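Side-chain contact in outer surface protein (Bacillus cereus ATCC 14579, PDB 1X7F), which is of unknown function but probably acts as a 6-phospho-N-acetylmuramidase, cleaving sugars that carry 6-phospho-N-acetylmuramic acid: residues I80-A83 / K84-M88. Residues are numbered along the deposited sequence; the frame is centred on the assembly and turned at random.
Sequences INHA and KDNNM
N86 folds its side chain back to H82 one turn earlier, where helix 74-85 ends. Its amide nitrogen ND2 donates to the carbonyl O of H82 at 3.1 Å, with an N-H...O angle of 159°. The acceptor lies close to the plane of the N86 amide. The same carbonyl also takes a weak bond from the backbone N of N86, so two donors of one residue grip it. ND2 sits over one face of the H82 ring as well, toward its rim, 3.7 Å from CE1. Ring and amide planes are 57° apart, so this is not a parallel stack. A chi1 of -170°, with CG opposite the backbone N, carries the H82 ring toward M44, I47 and S48 of helix 40-51.

The backbone closes the helix with a Schellman motif. M88 N donates to A83 O at 3.0 Å, while N87 N makes a weak bond to K84 O. N87 is the C-prime residue and has positive phi. Regular helical bonds run from K84 N to I80 O and from D85 N to N81 O; the next, N86 N to H82 O, is already weak.

Apolar contact comes from A83 and M88, whose CB atoms lie 4.3 Å apart. Both side chains also touch I58 of strand 55-62.

On the more exposed side, K84 runs alongside N81. Its CD is 3.4 Å from N81 OD1, a contact between a methylene and the amide oxygen.

The helix end thus sets a small apolar contact, continued by I58, beside the backbone cap. The N86 amide adds to a weak helical bond at H82 O. A83 O takes M88 N together with a weak bond from N86 N. The turn leads into strand 89-94, the next strand of a beta/alpha (TIM-type) barrel.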
loop_
_atom_site.group_PDB
_atom_site.type_symbol
_atom_site.label_atom_id
_atom_site.label_comp_id
_atom_site.label_asym_id
_atom_site.label_seq_id
_atom_site.Cartn_x
_atom_site.Cartn_y
_atom_site.Cartn_z
ATOM N N ILE A 80 -23.604 -2.574 7.877
ATOM C CA ILE A 80 -22.801 -1.527 8.530
ATOM C C ILE A 80 -22.658 -1.762 10.041
ATOM O O ILE A 80 -21.599 -1.485 10.623
ATOM C CB ILE A 80 -23.357 -0.106 8.223
ATOM C CG1 ILE A 80 -23.083 0.271 6.763
ATOM C CG2 ILE A 80 -22.733 0.933 9.145
ATOM C CD1 ILE A 80 -23.843 1.494 6.260
ATOM N N ASN A 81 -23.713 -2.285 10.658
ATOM C CA ASN A 81 -23.689 -2.624 12.081
ATOM C C ASN A 81 -22.716 -3.772 12.353
ATOM O O ASN A 81 -21.981 -3.764 13.343
ATOM C CB ASN A 81 -25.089 -2.994 12.572
ATOM C CG ASN A 81 -25.470 -2.278 13.849
ATOM O OD1 ASN A 81 -24.767 -2.348 14.863
ATOM N ND2 ASN A 81 -26.612 -1.596 13.814
ATOM N N HIS A 82 -22.726 -4.759 11.463
ATOM C CA HIS A 82 -21.795 -5.866 11.542
ATOM C C HIS A 82 -20.365 -5.334 11.401
ATOM O O HIS A 82 -19.474 -5.748 12.141
ATOM C CB HIS A 82 -22.117 -6.899 10.467
ATOM C CG HIS A 82 -21.364 -8.180 10.618
ATOM N ND1 HIS A 82 -20.281 -8.504 9.824
ATOM C CD2 HIS A 82 -21.531 -9.217 11.473
ATOM C CE1 HIS A 82 -19.817 -9.687 10.185
ATOM N NE2 HIS A 82 -20.560 -10.142 11.180
ATOM N N ALA A 83 -20.174 -4.390 10.478
ATOM C CA ALA A 83 -18.899 -3.694 10.301
ATOM C C ALA A 83 -18.441 -2.953 11.558
ATOM O O ALA A 83 -17.276 -3.050 11.941
ATOM C CB ALA A 83 -18.981 -2.741 9.136
ATOM N N LYS A 84 -19.353 -2.215 12.187
ATOM C CA LYS A 84 -19.039 -1.455 13.402
ATOM C C LYS A 84 -18.769 -2.349 14.629
ATOM O O LYS A 84 -18.018 -1.959 15.521
ATOM C CB LYS A 84 -20.121 -0.399 13.695
ATOM C CG LYS A 84 -21.349 -0.905 14.431
ATOM C CD LYS A 84 -22.445 0.167 14.552
ATOM C CE LYS A 84 -22.412 0.896 15.897
ATOM N NZ LYS A 84 -22.942 0.050 16.996
ATOM N N ASP A 85 -19.383 -3.534 14.661
ATOM C CA ASP A 85 -19.118 -4.532 15.704
ATOM C C ASP A 85 -17.714 -5.119 15.538
ATOM O O ASP A 85 -17.113 -5.603 16.505
ATOM C CB ASP A 85 -20.143 -5.667 15.656
ATOM C CG ASP A 85 -21.532 -5.230 16.070
ATOM O OD1 ASP A 85 -21.668 -4.339 16.942
ATOM O OD2 ASP A 85 -22.560 -5.734 15.571
ATOM N N ASN A 86 -17.210 -5.082 14.305
ATOM C CA ASN A 86 -15.865 -5.549 13.993
ATOM C C ASN A 86 -14.878 -4.397 13.832
ATOM O O ASN A 86 -13.883 -4.516 13.111
ATOM C CB ASN A 86 -15.883 -6.462 12.762
ATOM C CG ASN A 86 -16.381 -7.863 13.089
ATOM O OD1 ASN A 86 -15.642 -8.693 13.634
ATOM N ND2 ASN A 86 -17.641 -8.133 12.764
ATOM N N ASN A 87 -15.176 -3.289 14.512
ATOM C CA ASN A 87 -14.309 -2.105 14.585
ATOM C C ASN A 87 -13.789 -1.585 13.232
ATOM O O ASN A 87 -12.614 -1.226 13.080
ATOM C CB ASN A 87 -13.177 -2.335 15.603
ATOM C CG ASN A 87 -13.691 -2.862 16.946
ATOM O OD1 ASN A 87 -13.427 -4.007 17.317
ATOM N ND2 ASN A 87 -14.449 -2.035 17.664
ATOM N N MET A 88 -14.685 -1.539 12.250
ATOM C CA MET A 88 -14.323 -1.111 10.901
ATOM C C MET A 88 -14.924 0.243 10.566
ATOM O O MET A 88 -16.122 0.462 10.732
ATOM C CB MET A 88 -14.750 -2.147 9.861
ATOM C CG MET A 88 -14.211 -3.532 10.115
ATOM S SD MET A 88 -13.655 -4.272 8.591
ATOM C CE MET A 88 -13.656 -5.980 9.076
#